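Local coordinates for protein PP1b (Porcine reproductive and respiratory syndrome virus, PDB 6JDR) that probably hydrolyses ATP to unwind RNA and DNA duplexes with 5' to 3' polarity, as the zinc-binding helicase part of the viral replicase polyprotein, at residues P15-T18 / L22-C25; H28-Q33 / I38-H43. The protein carries 1 engineered substitution. One frame throughout, in Å; residues are numbered along the deposited sequence.

Interaction 1: residues P15-T18 / L22-C25. With ZN (zinc ion), chain C.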
ATOM      1  N   PRO A  15     -33.727 -11.915  -2.309  1.00 51.56           N
ATOM      2  CA  PRO A  15     -34.416 -12.769  -3.276  1.00 52.49           C
ATOM      3  C   PRO A  15     -34.317 -12.271  -4.724  1.00 52.31           C
ATOM      4  O   PRO A  15     -34.530 -13.053  -5.646  1.00 55.65           O
ATOM      5  CB  PRO A  15     -35.877 -12.757  -2.799  1.00 52.53           C
ATOM      6  CG  PRO A  15     -36.001 -11.631  -1.826  1.00 52.31           C
ATOM      7  CD  PRO A  15     -34.648 -11.036  -1.571  1.00 51.65           C
ATOM      8  N   TYR A  16     -33.999 -10.993  -4.919  1.00 50.26           N
ATOM      9  CA  TYR A  16     -33.941 -10.405  -6.258  1.00 48.58           C
ATOM     10  C   TYR A  16     -32.531  -9.960  -6.616  1.00 46.64           C
ATOM     11  O   TYR A  16     -31.622 -10.017  -5.787  1.00 45.25           O
ATOM     12  CB  TYR A  16     -34.929  -9.239  -6.350  1.00 48.72           C
ATOM     13  CG  TYR A  16     -36.332  -9.686  -6.012  1.00 49.49           C
ATOM     14  CD1 TYR A  16     -37.147 -10.257  -6.980  1.00 49.03           C
ATOM     15  CD2 TYR A  16     -36.823  -9.590  -4.712  1.00 49.41           C
ATOM     16  CE1 TYR A  16     -38.422 -10.696  -6.675  1.00 50.00           C
ATOM     17  CE2 TYR A  16     -38.100 -10.028  -4.397  1.00 50.52           C
ATOM     18  CZ  TYR A  16     -38.893 -10.583  -5.383  1.00 50.42           C
ATOM     19  OH  TYR A  16     -40.161 -11.020  -5.088  1.00 51.78           O
ATOM     20  N   ALA A  17     -32.354  -9.539  -7.863  1.00 44.92           N
ATOM     21  CA  ALA A  17     -31.057  -9.084  -8.346  1.00 43.91           C
ATOM     22  C   ALA A  17     -31.202  -8.051  -9.457  1.00 42.76           C
ATOM     23  O   ALA A  17     -32.206  -8.033 -10.169  1.00 41.97           O
ATOM     24  CB  ALA A  17     -30.244 -10.266  -8.839  1.00 44.87           C
ATOM     25  N   THR A  18     -30.189  -7.196  -9.600  1.00 41.24           N
ATOM     26  CA  THR A  18     -30.148  -6.228 -10.695  1.00 39.51           C
ATOM     27  C   THR A  18     -29.697  -6.945 -11.952  1.00 38.01           C
ATOM     28  O   THR A  18     -29.064  -8.000 -11.879  1.00 37.56           O
ATOM     29  CB  THR A  18     -29.184  -5.051 -10.417  1.00 40.10           C
ATOM     30  OG1 THR A  18     -27.825  -5.511 -10.414  1.00 38.36           O
ATOM     31  CG2 THR A  18     -29.509  -4.387  -9.079  1.00 41.37           C
ATOM     32  N   LEU A  22     -26.032  -7.538  -9.320  1.00 39.64           N
ATOM     33  CA  LEU A  22     -26.032  -7.211  -7.892  1.00 39.87           C
ATOM     34  C   LEU A  22     -27.246  -7.828  -7.198  1.00 40.78           C
ATOM     35  O   LEU A  22     -28.383  -7.542  -7.576  1.00 41.26           O
ATOM     36  CB  LEU A  22     -26.041  -5.691  -7.699  1.00 38.91           C
ATOM     37  CG  LEU A  22     -25.760  -5.180  -6.282  1.00 38.72           C
ATOM     38  CD1 LEU A  22     -24.301  -5.376  -5.902  1.00 38.81           C
ATOM     39  CD2 LEU A  22     -26.142  -3.715  -6.167  1.00 38.40           C
ATOM     40  N   ASP A  23     -27.001  -8.672  -6.195  1.00 41.96           N
ATOM     41  CA  ASP A  23     -28.070  -9.201  -5.338  1.00 43.34           C
ATOM     42  C   ASP A  23     -28.643  -8.088  -4.475  1.00 42.78           C
ATOM     43  O   ASP A  23     -27.892  -7.331  -3.861  1.00 42.93           O
ATOM     44  CB  ASP A  23     -27.540 -10.298  -4.410  1.00 44.84           C
ATOM     45  CG  ASP A  23     -27.175 -11.565  -5.147  1.00 46.99           C
ATOM     46  OD1 ASP A  23     -27.921 -11.961  -6.068  1.00 49.40           O
ATOM     47  OD2 ASP A  23     -26.144 -12.174  -4.795  1.00 48.19           O
ATOM     48  N   VAL A  24     -29.969  -8.001  -4.415  1.00 43.22           N
ATOM     49  CA  VAL A  24     -30.631  -6.955  -3.643  1.00 45.35           C
ATOM     50  C   VAL A  24     -31.799  -7.487  -2.819  1.00 47.87           C
ATOM     51  O   VAL A  24     -32.491  -8.430  -3.215  1.00 48.95           O
ATOM     52  CB  VAL A  24     -31.127  -5.796  -4.540  1.00 45.18           C
ATOM     53  CG1 VAL A  24     -29.948  -4.987  -5.064  1.00 45.40           C
ATOM     54  CG2 VAL A  24     -31.978  -6.309  -5.694  1.00 44.91           C
ATOM     55  N   CYS A  25     -32.000  -6.862  -1.665  1.00 50.55           N
ATOM     56  CA  CYS A  25     -33.131  -7.153  -0.800  1.00 49.80           C
ATOM     57  C   CYS A  25     -34.344  -6.381  -1.299  1.00 49.73           C
ATOM     58  O   CYS A  25     -34.232  -5.547  -2.201  1.00 50.58           O
ATOM     59  CB  CYS A  25     -32.805  -6.746   0.638  1.00 49.52           C
ATOM     60  SG  CYS A  25     -32.555  -4.972   0.854  1.00 50.38           S
TER
HETATM   61 ZN    ZN C 502     -30.357  -4.280   0.896  1.00 45.99          ZN

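Interaction 2: residues H28-Q33 / I38-H43. With ZN (zinc ion), chain D; ZN (zinc ion), chain C; ZN (zinc ion), chain B.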
ATOM      1  N   HIS A  28     -34.007  -2.530  -1.439  1.00 47.55           N
ATOM      2  CA  HIS A  28     -33.100  -1.993  -2.453  1.00 46.06           C
ATOM      3  C   HIS A  28     -33.491  -2.287  -3.900  1.00 46.03           C
ATOM      4  O   HIS A  28     -32.813  -1.830  -4.821  1.00 45.55           O
ATOM      5  CB  HIS A  28     -31.673  -2.470  -2.194  1.00 45.13           C
ATOM      6  CG  HIS A  28     -31.006  -1.755  -1.066  1.00 44.08           C
ATOM      7  ND1 HIS A  28     -30.785  -2.343   0.158  1.00 42.52           N
ATOM      8  CD2 HIS A  28     -30.523  -0.493  -0.972  1.00 43.66           C
ATOM      9  CE1 HIS A  28     -30.186  -1.477   0.956  1.00 43.85           C
ATOM     10  NE2 HIS A  28     -30.015  -0.347   0.294  1.00 43.51           N
ATOM     11  N   THR A  29     -34.582  -3.022  -4.111  1.00 43.84           N
ATOM     12  CA  THR A  29     -35.125  -3.194  -5.456  1.00 42.96           C
ATOM     13  C   THR A  29     -35.548  -1.863  -6.089  1.00 43.85           C
ATOM     14  O   THR A  29     -35.693  -1.781  -7.307  1.00 45.44           O
ATOM     15  CB  THR A  29     -36.353  -4.139  -5.470  1.00 42.22           C
ATOM     16  OG1 THR A  29     -37.297  -3.726  -4.476  1.00 40.88           O
ATOM     17  CG2 THR A  29     -35.945  -5.578  -5.206  1.00 41.80           C
ATOM     18  N   HIS A  30     -35.762  -0.834  -5.272  1.00 45.06           N
ATOM     19  CA  HIS A  30     -36.304   0.434  -5.764  1.00 47.16           C
ATOM     20  C   HIS A  30     -35.320   1.617  -5.683  1.00 46.74           C
ATOM     21  O   HIS A  30     -35.721   2.765  -5.870  1.00 46.72           O
ATOM     22  CB  HIS A  30     -37.596   0.763  -4.993  1.00 48.12           C
ATOM     23  CG  HIS A  30     -38.791  -0.024  -5.444  1.00 48.59           C
ATOM     24  ND1 HIS A  30     -38.835  -1.402  -5.413  1.00 48.93           N
ATOM     25  CD2 HIS A  30     -39.991   0.379  -5.924  1.00 48.82           C
ATOM     26  CE1 HIS A  30     -40.008  -1.813  -5.860  1.00 49.15           C
ATOM     27  NE2 HIS A  30     -40.729  -0.751  -6.177  1.00 49.33           N
ATOM     28  N   PHE A  31     -34.043   1.344  -5.418  1.00 46.41           N
ATOM     29  CA  PHE A  31     -33.031   2.402  -5.327  1.00 46.35           C
ATOM     30  C   PHE A  31     -31.797   2.102  -6.191  1.00 44.62           C
ATOM     31  O   PHE A  31     -30.672   2.471  -5.840  1.00 44.03           O
ATOM     32  CB  PHE A  31     -32.625   2.622  -3.866  1.00 47.48           C
ATOM     33  CG  PHE A  31     -33.763   3.033  -2.977  1.00 49.80           C
ATOM     34  CD1 PHE A  31     -34.116   4.371  -2.847  1.00 50.13           C
ATOM     35  CD2 PHE A  31     -34.484   2.083  -2.266  1.00 51.87           C
ATOM     36  CE1 PHE A  31     -35.165   4.756  -2.026  1.00 51.33           C
ATOM     37  CE2 PHE A  31     -35.535   2.461  -1.441  1.00 53.19           C
ATOM     38  CZ  PHE A  31     -35.877   3.799  -1.319  1.00 52.43           C
ATOM     39  N   HIS A  32     -32.025   1.458  -7.334  1.00 41.87           N
ATOM     40  CA  HIS A  32     -30.955   1.100  -8.261  1.00 40.14           C
ATOM     41  C   HIS A  32     -31.321   1.580  -9.660  1.00 40.52           C
ATOM     42  O   HIS A  32     -31.915   0.847 -10.450  1.00 41.67           O
ATOM     43  CB  HIS A  32     -30.739  -0.410  -8.240  1.00 39.26           C
ATOM     44  CG  HIS A  32     -29.543  -0.865  -9.014  1.00 38.19           C
ATOM     45  ND1 HIS A  32     -28.297  -1.005  -8.444  1.00 37.94           N
ATOM     46  CD2 HIS A  32     -29.407  -1.231 -10.310  1.00 38.18           C
ATOM     47  CE1 HIS A  32     -27.442  -1.430  -9.357  1.00 37.68           C
ATOM     48  NE2 HIS A  32     -28.093  -1.581 -10.495  1.00 37.16           N
ATOM     49  N   GLN A  33     -30.959   2.821  -9.960  1.00 41.58           N
ATOM     50  CA  GLN A  33     -31.353   3.460 -11.213  1.00 42.76           C
ATOM     51  C   GLN A  33     -30.449   3.074 -12.382  1.00 41.96           C
ATOM     52  O   GLN A  33     -30.754   3.383 -13.530  1.00 41.92           O
ATOM     53  CB  GLN A  33     -31.379   4.982 -11.036  1.00 45.32           C
ATOM     54  CG  GLN A  33     -32.326   5.437  -9.934  1.00 47.69           C
ATOM     55  CD  GLN A  33     -32.486   6.943  -9.868  1.00 50.61           C
ATOM     56  OE1 GLN A  33     -31.537   7.692 -10.084  1.00 53.86           O
ATOM     57  NE2 GLN A  33     -33.695   7.394  -9.557  1.00 52.60           N
ATOM     58  N   ILE A  38     -35.939  -6.703 -11.908  1.00 42.67           N
ATOM     59  CA  ILE A  38     -37.197  -7.425 -12.074  1.00 43.54           C
ATOM     60  C   ILE A  38     -37.734  -7.803 -10.696  1.00 44.32           C
ATOM     61  O   ILE A  38     -37.074  -8.518  -9.944  1.00 43.13           O
ATOM     62  CB  ILE A  38     -37.039  -8.706 -12.925  1.00 44.10           C
ATOM     63  CG1 ILE A  38     -36.387  -8.398 -14.286  1.00 43.72           C
ATOM     64  CG2 ILE A  38     -38.390  -9.388 -13.117  1.00 43.45           C
ATOM     65  CD1 ILE A  38     -37.036  -7.268 -15.056  1.00 43.55           C
ATOM     66  N   ILE A  39     -38.924  -7.310 -10.370  1.00 45.01           N
ATOM     67  CA  ILE A  39     -39.533  -7.581  -9.071  1.00 46.48           C
ATOM     68  C   ILE A  39     -40.709  -8.562  -9.184  1.00 46.72           C
ATOM     69  O   ILE A  39     -41.023  -9.053 -10.269  1.00 46.44           O
ATOM     70  CB  ILE A  39     -39.946  -6.276  -8.344  1.00 47.55           C
ATOM     71  CG1 ILE A  39     -40.953  -5.460  -9.156  1.00 47.76           C
ATOM     72  CG2 ILE A  39     -38.713  -5.439  -8.045  1.00 48.33           C
ATOM     73  CD1 ILE A  39     -41.657  -4.405  -8.331  1.00 47.55           C
ATOM     74  N   TRP A  40     -41.313  -8.859  -8.037  1.00 47.71           N
ATOM     75  CA  TRP A  40     -42.405  -9.833  -7.887  1.00 47.35           C
ATOM     76  C   TRP A  40     -43.501  -9.823  -8.960  1.00 47.07           C
ATOM     77  O   TRP A  40     -44.004 -10.881  -9.312  1.00 46.95           O
ATOM     78  CB  TRP A  40     -43.034  -9.733  -6.477  1.00 47.39           C
ATOM     79  CG  TRP A  40     -43.318  -8.334  -5.989  1.00 46.33           C
ATOM     80  CD1 TRP A  40     -44.493  -7.655  -6.096  1.00 46.55           C
ATOM     81  CD2 TRP A  40     -42.409  -7.456  -5.304  1.00 46.65           C
ATOM     82  NE1 TRP A  40     -44.373  -6.406  -5.531  1.00 47.18           N
ATOM     83  CE2 TRP A  40     -43.104  -6.259  -5.039  1.00 47.23           C
ATOM     84  CE3 TRP A  40     -41.071  -7.562  -4.900  1.00 46.33           C
ATOM     85  CZ2 TRP A  40     -42.512  -5.178  -4.383  1.00 47.33           C
ATOM     86  CZ3 TRP A  40     -40.481  -6.483  -4.256  1.00 46.46           C
ATOM     87  CH2 TRP A  40     -41.202  -5.308  -4.003  1.00 46.63           C
ATOM     88  N   CYS A  41     -43.862  -8.656  -9.489  1.00 48.20           N
ATOM     89  CA  CYS A  41     -44.873  -8.586 -10.557  1.00 48.50           C
ATOM     90  C   CYS A  41     -44.335  -8.930 -11.953  1.00 49.09           C
ATOM     91  O   CYS A  41     -45.078  -8.869 -12.936  1.00 49.36           O
ATOM     92  CB  CYS A  41     -45.528  -7.204 -10.590  1.00 49.86           C
ATOM     93  SG  CYS A  41     -44.433  -5.850 -11.084  1.00 51.09           S
ATOM     94  N   GLY A  42     -43.054  -9.281 -12.047  1.00 48.73           N
ATOM     95  CA  GLY A  42     -42.452  -9.692 -13.315  1.00 49.38           C
ATOM     96  C   GLY A  42     -42.013  -8.543 -14.209  1.00 49.55           C
ATOM     97  O   GLY A  42     -41.649  -8.763 -15.362  1.00 49.62           O
ATOM     98  N   HIS A  43     -42.046  -7.322 -13.685  1.00 50.37           N
ATOM     99  CA  HIS A  43     -41.601  -6.142 -14.424  1.00 50.49           C
ATOM    100  C   HIS A  43     -40.470  -5.460 -13.648  1.00 49.21           C
ATOM    101  O   HIS A  43     -40.231  -5.794 -12.479  1.00 47.35           O
ATOM    102  CB  HIS A  43     -42.762  -5.164 -14.620  1.00 51.99           C
ATOM    103  CG  HIS A  43     -43.955  -5.766 -15.295  1.00 53.72           C
ATOM    104  ND1 HIS A  43     -45.186  -5.869 -14.684  1.00 54.32           N
ATOM    105  CD2 HIS A  43     -44.104  -6.296 -16.532  1.00 55.00           C
ATOM    106  CE1 HIS A  43     -46.042  -6.439 -15.513  1.00 54.97           C
ATOM    107  NE2 HIS A  43     -45.411  -6.709 -16.642  1.00 55.27           N
TER
HETATM  108 ZN    ZN D 503     -45.312  -4.690 -12.667  1.00 53.08          ZN
HETATM  109 ZN    ZN C 502     -30.357  -4.280   0.896  1.00 45.99          ZN
HETATM  110 ZN    ZN B 501     -27.165  -2.129 -12.353  1.00 36.84          ZN

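Interaction 1: residues P15-T18 / L22-C25
A small antiparallel beta hairpin in the N-terminal zinc-binding domain joins Pro15-Thr18 to Leu22-Cys25. A nearly straight bond (177° about the hydrogen) of 2.9 Å runs from Val24 N to Tyr16 O. The return bond of this hydrogen-bonded pair, from Tyr16 N to Val24 O, is weak at 3.4 Å. Near the turn, Thr18 N gives a short bond of 2.7 Å to Leu22 O, and the same carbonyl oxygen lies 3.2 Å from Ala17 CA in a CA-H...O contact. Threonine suits this end because its hydroxyl reaches back across the turn: chi1 of 68° puts OG1 between the backbone N and the carbonyl carbon, where it accepts a bond from Leu22 N at 2.9 Å. Thr18 is thus paired with Leu22 through both backbone and side chain, while its methyl CG2 faces Val24 CG1 at 4.1 Å. Val24 turns its other methyl, CG2, to the Tyr16 backbone and CB, a beta-branched filler on the face that Tyr16 shares. On the other face Ala17 and Asp23 form a non-hydrogen-bonded pair, and the small methyl of Ala17 comes no closer than 4.0 Å to Asp23 OD1. That carboxylate is spent outside the hairpin, in salt bridges to Arg94 and Arg5. Cys25, just past the second strand, binds a zinc ion through SG at 2.3 Å, and Cys7, Cys10 and His28 complete the site. Backbone bonds and the hydroxyl of Thr18 therefore fix the chain leading to a thiolate ligand, while the two arginines probably steady the negative charge of Asp23, Arg94 doing so from strand 93-97 of the next sheet.

Interaction 2: residues H28-Q33 / I38-H43
Thr29 OG1, beside the ring of Trp40, takes part in two hydrogen bonds: it accepts one from His30 ND1 at 2.9 Å and donates one to the carbonyl oxygen of Val26. It lies almost in the imidazole plane, only 5° out, so the bond helps to fix the rotation of the His30 ring. Threonine serves both needs here, since its carbon side packs on Ile39, with CB 3.7 Å from CG2. The ring held in this way brings CE1 to 3.9 Å from Ile39 CD1 and 4.1 Å from Trp40 CH2, the side chains crossing at about a right angle. Ile39 CD1 also lies over one face of the Trp40 ring, toward its rim, so the isoleucine's end methyl touches both rings. No hydrogen bond joins the segments. Ile39 opens a type I turn closed by Gly42 N to Ile39 O at 2.7 Å, and Gly42 takes a positive phi. The turn holds Cys41 and is followed by His43, both ligands of a zinc ion completed by Cys50 and Cys53; His28 and His32 bind two other zinc ions. In the zinc-binding domain of this arterivirus helicase, a small apolar cluster thus joins a loop with ligands of two zinc ions to one with ligands of the third.

In the fold
Interactions 1 and 2 lie in series along the zinc-binding domain, their centres about 9 Å apart, and share a zinc ion to which 22-25 gives Cys25 and 28-33 gives His28. Tyr16 is the main bridge: its CB lies 4.0 Å from Thr29 CG2, its ring carbon CD1 3.4 Å from Ile38 O, and its OH 3.4 Å from Trp40 CB, so the hairpin packs against both loops of interaction 2. At the turn end, Thr18 CG2 meets His32 CD2 at 3.4 Å, beside a second zinc ion bound by Cys20, His32, His34 and Cys35. Together the two contacts connect the three metal sites of this domain.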